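Local coordinates for methylase yhhF (Escherichia coli, PDB 2FPO), which methylates the N2 atom of guanine 966 in 16S rRNA of the assembled 30S particle, using S-adenosyl-L-methionine as methyl donor, at residues Glu153-Pro167 with Glu178-Glu192. Numbering follows the deposited sequence. Where two conformers were deposited one is given.
Sequences EALIYVESEVENGLP and EKVAGQVAYRLYQRE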
loop_
_atom_site.group_PDB
_atom_site.type_symbol
_atom_site.label_atom_id
_atom_site.label_comp_id
_atom_site.label_asym_id
_atom_site.label_seq_id
_atom_site.Cartn_x
_atom_site.Cartn_y
_atom_site.Cartn_z
ATOM N N GLU A 153 -11.769 1.435 11.467
ATOM C CA GLU A 153 -12.414 0.863 10.280
ATOM C C GLU A 153 -11.524 0.854 9.040
ATOM O O GLU A 153 -11.945 1.255 7.958
ATOM C CB GLU A 153 -13.721 1.587 9.943
ATOM C CG GLU A 153 -14.854 1.390 10.955
ATOM C CD GLU A 153 -16.198 1.818 10.377
ATOM O OE1 GLU A 153 -17.231 1.427 10.949
ATOM O OE2 GLU A 153 -16.213 2.525 9.337
ATOM N N ALA A 154 -10.302 0.382 9.192
ATOM C CA ALA A 154 -9.311 0.452 8.126
ATOM C C ALA A 154 -9.637 -0.415 6.887
ATOM O O ALA A 154 -10.365 -1.415 6.974
ATOM C CB ALA A 154 -7.939 0.104 8.704
ATOM N N LEU A 155 -9.089 -0.001 5.747
ATOM C CA LEU A 155 -9.127 -0.755 4.494
ATOM C C LEU A 155 -7.737 -1.254 4.217
ATOM O O LEU A 155 -6.779 -0.486 4.314
ATOM C CB LEU A 155 -9.600 0.147 3.346
ATOM C CG LEU A 155 -11.046 0.578 3.573
ATOM C CD1 LEU A 155 -11.398 1.840 2.793
ATOM C CD2 LEU A 155 -12.000 -0.598 3.269
ATOM N N ILE A 156 -7.608 -2.547 3.956
ATOM C CA ILE A 156 -6.316 -3.165 3.662
ATOM C C ILE A 156 -6.367 -3.808 2.257
ATOM O O ILE A 156 -7.160 -4.701 1.986
ATOM C CB ILE A 156 -5.918 -4.225 4.714
ATOM C CG1 ILE A 156 -6.016 -3.675 6.145
ATOM C CG2 ILE A 156 -4.512 -4.794 4.429
ATOM C CD1 ILE A 156 -7.410 -3.930 6.835
ATOM N N TYR A 157 -5.525 -3.327 1.373
ATOM C CA TYR A 157 -5.470 -3.833 0.009
ATOM C C TYR A 157 -4.483 -4.983 0.014
ATOM O O TYR A 157 -3.377 -4.848 0.545
ATOM C CB TYR A 157 -5.042 -2.716 -0.966
ATOM C CG TYR A 157 -4.629 -3.177 -2.362
ATOM C CD1 TYR A 157 -5.580 -3.597 -3.299
ATOM C CD2 TYR A 157 -3.287 -3.179 -2.738
ATOM C CE1 TYR A 157 -5.194 -4.017 -4.588
ATOM C CE2 TYR A 157 -2.896 -3.592 -4.007
ATOM C CZ TYR A 157 -3.838 -4.013 -4.923
ATOM O OH TYR A 157 -3.417 -4.403 -6.177
ATOM N N VAL A 158 -4.910 -6.109 -0.547
ATOM C CA VAL A 158 -4.111 -7.320 -0.593
ATOM C C VAL A 158 -4.123 -7.825 -2.027
ATOM O O VAL A 158 -5.173 -7.975 -2.646
ATOM C CB VAL A 158 -4.645 -8.445 0.392
ATOM C CG1 VAL A 158 -3.834 -9.723 0.238
ATOM C CG2 VAL A 158 -4.592 -7.972 1.819
ATOM N N GLU A 159 -2.926 -8.008 -2.571
ATOM C CA GLU A 159 -2.744 -8.559 -3.888
ATOM C C GLU A 159 -2.118 -9.973 -3.765
ATOM O O GLU A 159 -1.146 -10.183 -3.012
ATOM C CB GLU A 159 -1.849 -7.618 -4.689
ATOM C CG GLU A 159 -1.602 -8.044 -6.082
ATOM C CD GLU A 159 -0.871 -6.984 -6.908
ATOM O OE1 GLU A 159 -1.211 -5.777 -6.797
ATOM O OE2 GLU A 159 0.026 -7.393 -7.680
ATOM N N SER A 160 -2.687 -10.930 -4.501
ATOM C CA SER A 160 -2.270 -12.321 -4.400
ATOM C C SER A 160 -2.663 -13.146 -5.623
ATOM O O SER A 160 -3.718 -12.936 -6.189
ATOM C CB SER A 160 -2.873 -12.943 -3.137
ATOM O OG SER A 160 -2.268 -14.189 -2.856
ATOM N N GLU A 161 -1.813 -14.101 -6.002
ATOM C CA GLU A 161 -2.120 -15.014 -7.100
ATOM C C GLU A 161 -3.335 -15.862 -6.746
ATOM O O GLU A 161 -3.419 -16.397 -5.636
ATOM C CB GLU A 161 -0.922 -15.922 -7.406
ATOM C CG GLU A 161 0.230 -15.227 -8.109
ATOM C CD GLU A 161 0.855 -14.102 -7.283
ATOM O OE1 GLU A 161 1.186 -14.329 -6.089
ATOM O OE2 GLU A 161 1.014 -12.991 -7.843
ATOM N N VAL A 162 -4.271 -15.957 -7.683
ATOM C CA VAL A 162 -5.502 -16.764 -7.527
ATOM C C VAL A 162 -5.214 -18.159 -6.963
ATOM O O VAL A 162 -5.852 -18.598 -5.996
ATOM C CB VAL A 162 -6.253 -16.910 -8.865
ATOM C CG1 VAL A 162 -7.297 -18.015 -8.788
ATOM C CG2 VAL A 162 -6.899 -15.600 -9.229
ATOM N N GLU A 163 -4.218 -18.811 -7.558
ATOM C CA GLU A 163 -3.763 -20.151 -7.189
ATOM C C GLU A 163 -3.556 -20.344 -5.684
ATOM O O GLU A 163 -3.604 -21.481 -5.189
ATOM C CB GLU A 163 -2.438 -20.419 -7.894
ATOM C CG GLU A 163 -2.244 -21.832 -8.367
ATOM C CD GLU A 163 -0.948 -21.993 -9.144
ATOM O OE1 GLU A 163 -0.083 -21.093 -9.033
ATOM O OE2 GLU A 163 -0.801 -23.020 -9.854
ATOM N N ASN A 164 -3.337 -19.234 -4.973
ATOM C CA ASN A 164 -3.064 -19.256 -3.542
ATOM C C ASN A 164 -4.313 -19.435 -2.705
ATOM O O ASN A 164 -4.210 -19.816 -1.550
ATOM C CB ASN A 164 -2.352 -17.969 -3.086
ATOM C CG ASN A 164 -0.932 -17.851 -3.617
ATOM O OD1 ASN A 164 -0.412 -16.742 -3.814
ATOM N ND2 ASN A 164 -0.287 -18.985 -3.833
ATOM N N GLY A 165 -5.480 -19.164 -3.287
ATOM C CA GLY A 165 -6.733 -19.102 -2.540
ATOM C C GLY A 165 -6.905 -17.807 -1.748
ATOM O O GLY A 165 -6.099 -16.864 -1.871
ATOM N N LEU A 166 -7.946 -17.759 -0.918
ATOM C CA LEU A 166 -8.167 -16.616 -0.030
ATOM C C LEU A 166 -7.149 -16.655 1.098
ATOM O O LEU A 166 -6.939 -17.720 1.688
ATOM C CB LEU A 166 -9.572 -16.659 0.569
ATOM C CG LEU A 166 -10.769 -16.498 -0.348
ATOM C CD1 LEU A 166 -11.947 -17.245 0.266
ATOM C CD2 LEU A 166 -11.116 -15.022 -0.601
ATOM N N PRO A 167 -6.495 -15.506 1.397
ATOM C CA PRO A 167 -5.588 -15.535 2.559
ATOM C C PRO A 167 -6.356 -15.635 3.878
ATOM O O PRO A 167 -7.486 -15.153 3.977
ATOM C CB PRO A 167 -4.867 -14.186 2.483
ATOM C CG PRO A 167 -5.856 -13.276 1.787
ATOM C CD PRO A 167 -6.510 -14.183 0.742
ATOM N N GLU A 178 -13.341 -7.109 -4.435
ATOM C CA GLU A 178 -12.491 -8.102 -5.096
ATOM C C GLU A 178 -12.545 -8.015 -6.630
ATOM O O GLU A 178 -13.606 -7.885 -7.200
ATOM C CB GLU A 178 -12.849 -9.522 -4.648
ATOM C CG GLU A 178 -11.862 -10.572 -5.188
ATOM C CD GLU A 178 -12.258 -11.996 -4.863
ATOM O OE1 GLU A 178 -13.296 -12.452 -5.371
ATOM O OE2 GLU A 178 -11.517 -12.672 -4.115
ATOM N N LYS A 179 -11.392 -8.091 -7.275
ATOM C CA LYS A 179 -11.327 -8.201 -8.722
ATOM C C LYS A 179 -10.311 -9.272 -9.067
ATOM O O LYS A 179 -9.196 -9.280 -8.549
ATOM C CB LYS A 179 -10.892 -6.885 -9.365
ATOM C CG LYS A 179 -10.834 -6.939 -10.892
ATOM C CD LYS A 179 -10.346 -5.630 -11.489
ATOM C CE LYS A 179 -10.663 -5.581 -12.989
ATOM N NZ LYS A 179 -10.397 -4.239 -13.616
ATOM N N VAL A 180 -10.700 -10.180 -9.947
ATOM C CA VAL A 180 -9.763 -11.152 -10.484
ATOM C C VAL A 180 -9.469 -10.808 -11.940
ATOM O O VAL A 180 -10.380 -10.657 -12.745
ATOM C CB VAL A 180 -10.268 -12.605 -10.302
ATOM C CG1 VAL A 180 -9.298 -13.597 -10.910
ATOM C CG2 VAL A 180 -10.455 -12.901 -8.815
ATOM N N ALA A 181 -8.188 -10.629 -12.246
ATOM C CA ALA A 181 -7.739 -10.382 -13.611
ATOM C C ALA A 181 -6.448 -11.142 -13.860
ATOM O O ALA A 181 -5.439 -10.942 -13.174
ATOM C CB ALA A 181 -7.542 -8.893 -13.867
ATOM N N GLY A 182 -6.499 -12.018 -14.852
ATOM C CA GLY A 182 -5.388 -12.902 -15.160
ATOM C C GLY A 182 -5.202 -13.946 -14.075
ATOM O O GLY A 182 -6.144 -14.623 -13.645
ATOM N N GLN A 183 -3.965 -14.061 -13.636
ATOM C CA GLN A 183 -3.595 -15.009 -12.607
ATOM C C GLN A 183 -3.740 -14.393 -11.205
ATOM O O GLN A 183 -3.360 -15.030 -10.234
ATOM C CB GLN A 183 -2.138 -15.440 -12.837
ATOM C CG GLN A 183 -1.177 -14.240 -13.038
ATOM C CD GLN A 183 0.313 -14.595 -12.979
ATOM O OE1 GLN A 183 1.072 -13.995 -12.209
ATOM N NE2 GLN A 183 0.738 -15.554 -13.812
ATOM N N VAL A 184 -4.275 -13.167 -11.100
ATOM C CA VAL A 184 -4.147 -12.370 -9.848
ATOM C C VAL A 184 -5.480 -11.924 -9.229
ATOM O O VAL A 184 -6.378 -11.455 -9.922
ATOM C CB VAL A 184 -3.227 -11.123 -10.029
ATOM C CG1 VAL A 184 -2.884 -10.495 -8.677
ATOM C CG2 VAL A 184 -1.945 -11.487 -10.755
ATOM N N ALA A 185 -5.586 -12.072 -7.914
ATOM C CA ALA A 185 -6.746 -11.595 -7.177
ATOM C C ALA A 185 -6.386 -10.319 -6.438
ATOM O O ALA A 185 -5.437 -10.278 -5.659
ATOM C CB ALA A 185 -7.267 -12.662 -6.229
ATOM N N TYR A 186 -7.142 -9.264 -6.726
ATOM C CA TYR A 186 -6.943 -7.954 -6.104
ATOM C C TYR A 186 -8.078 -7.762 -5.118
ATOM O O TYR A 186 -9.235 -7.785 -5.504
ATOM C CB TYR A 186 -6.968 -6.867 -7.173
ATOM C CG TYR A 186 -5.975 -7.110 -8.290
ATOM C CD1 TYR A 186 -4.660 -6.637 -8.191
ATOM C CD2 TYR A 186 -6.344 -7.808 -9.443
ATOM C CE1 TYR A 186 -3.755 -6.860 -9.193
ATOM C CE2 TYR A 186 -5.432 -8.028 -10.461
ATOM C CZ TYR A 186 -4.143 -7.538 -10.325
ATOM O OH TYR A 186 -3.217 -7.764 -11.301
ATOM N N ARG A 187 -7.754 -7.604 -3.841
ATOM C CA ARG A 187 -8.787 -7.578 -2.800
ATOM C C ARG A 187 -8.636 -6.374 -1.855
ATOM O O ARG A 187 -7.539 -5.878 -1.631
ATOM C CB ARG A 187 -8.756 -8.873 -1.992
ATOM C CG ARG A 187 -9.044 -10.119 -2.813
ATOM C CD ARG A 187 -8.918 -11.384 -1.969
ATOM N NE ARG A 187 -9.298 -12.549 -2.759
ATOM C CZ ARG A 187 -8.460 -13.498 -3.152
ATOM N NH1 ARG A 187 -7.185 -13.440 -2.827
ATOM N NH2 ARG A 187 -8.907 -14.515 -3.858
ATOM N N LEU A 188 -9.755 -5.943 -1.298
ATOM C CA LEU A 188 -9.792 -4.914 -0.281
ATOM C C LEU A 188 -10.607 -5.438 0.888
ATOM O O LEU A 188 -11.746 -5.873 0.706
ATOM C CB LEU A 188 -10.375 -3.622 -0.853
ATOM C CG LEU A 188 -10.226 -2.331 -0.041
ATOM C CD1 LEU A 188 -8.761 -1.915 0.133
ATOM C CD2 LEU A 188 -11.028 -1.243 -0.728
ATOM N N TYR A 189 -9.973 -5.484 2.062
ATOM C CA TYR A 189 -10.600 -5.936 3.283
ATOM C C TYR A 189 -10.954 -4.734 4.116
ATOM O O TYR A 189 -10.236 -3.739 4.111
ATOM C CB TYR A 189 -9.687 -6.865 4.098
ATOM C CG TYR A 189 -9.490 -8.207 3.442
ATOM C CD1 TYR A 189 -10.297 -9.292 3.767
ATOM C CD2 TYR A 189 -8.485 -8.384 2.483
ATOM C CE1 TYR A 189 -10.115 -10.532 3.156
ATOM C CE2 TYR A 189 -8.293 -9.606 1.862
ATOM C CZ TYR A 189 -9.115 -10.668 2.187
ATOM O OH TYR A 189 -8.898 -11.859 1.551
ATOM N N GLN A 190 -12.082 -4.826 4.810
ATOM C CA GLN A 190 -12.445 -3.831 5.800
ATOM C C GLN A 190 -12.381 -4.433 7.206
ATOM O O GLN A 190 -12.938 -5.515 7.479
ATOM C CB GLN A 190 -13.838 -3.262 5.539
ATOM C CG GLN A 190 -14.139 -2.073 6.432
ATOM C CD GLN A 190 -15.243 -1.194 5.899
ATOM O OE1 GLN A 190 -15.014 -0.039 5.560
ATOM N NE2 GLN A 190 -16.451 -1.735 5.827
ATOM N N ARG A 191 -11.715 -3.698 8.084
ATOM C CA ARG A 191 -11.439 -4.154 9.418
ATOM C C ARG A 191 -12.344 -3.456 10.423
ATOM O O ARG A 191 -12.513 -2.236 10.381
ATOM C CB ARG A 191 -9.962 -3.915 9.723
ATOM C CG ARG A 191 -9.509 -4.404 11.068
ATOM C CD ARG A 191 -9.044 -3.258 11.925
ATOM N NE ARG A 191 -8.494 -3.775 13.159
ATOM C CZ ARG A 191 -8.397 -3.073 14.275
ATOM N NH1 ARG A 191 -8.783 -1.801 14.292
ATOM N NH2 ARG A 191 -7.924 -3.649 15.375
ATOM N N GLU A 192 -12.960 -4.238 11.300
ATOM C CA GLU A 192 -13.694 -3.675 12.441
ATOM C C GLU A 192 -12.865 -3.751 13.715
ATOM O O GLU A 192 -12.401 -4.831 14.095
ATOM C CB GLU A 192 -15.021 -4.399 12.631
ATOM C CG GLU A 192 -16.018 -4.121 11.541
ATOM C CD GLU A 192 -16.320 -2.634 11.381
ATOM O OE1 GLU A 192 -16.916 -2.032 12.312
ATOM O OE2 GLU A 192 -15.969 -2.080 10.311
HETATM O O HOH W 1 -5.576 -10.808 -2.918
HETATM O O HOH W 2 -5.537 -15.483 -3.774
HETATM O O HOH W 3 -8.082 -17.046 -5.105
HETATM O O HOH W 4 -2.875 -17.837 -10.107
#
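Val-158 and Arg-187 form a hydrogen-bonded antiparallel pair between strands 154-161 and 184-191. These are neighbours in the seven-stranded Rossmann-like sheet of class I AdoMet-dependent methyltransferases, strand order 3-2-1-4-5-7-6, with 184-191 the antiparallel strand seven. Ile-156 with Tyr-189 and Ser-160 with Ala-185 pair likewise.

Packing is tight on both faces in the middle. On one face, Leu-188 CD1 lies 3.9 Å from Leu-155 CB and also touches Tyr-157 CB. Tyr-157 OH lies 3.3 Å from Tyr-186 CD1, at the ring edge. It donates a 2.7 Å bond to Glu-159 OE1, which helps hold that carboxylate at the same edge. Helix 39-53 packs on both tyrosines. On the other face, Val-158 CG2 touches the Tyr-189 ring, and Pro-167 CG sits 3.4 Å from Tyr-189 OH. Helix 137-146 packs on Val-158 and Pro-167.

The two ends are looser. At one, Glu-153 OE1 lies 3.7 Å from Glu-192 OE1, probably unfavourable unless solvent screens it. At the other, Val-162 N donates a 2.9 Å bond to Gln-183 O of the type II' turn 181-184. Val-162 CG2 packs separately on Val-180 CG1, before the turn.

Arg-187 ties the 3-10 turn 162-164 and the following loop to the sheet. CG anti to the carbonyl carbon (chi1 -62°) and a straight chain to NE carry its guanidinium there. Leu-166 CD2 lies over one guanidinium face, Ala-185 CB over the other. At the edge, water 2 links NH1 to Glu-161 O and water 3 links NH2 to Val-162 O. In the guanidinium plane, Arg-187 NE forms a 2.6 Å salt bridge to the anti lone pair of Glu-178 OE2.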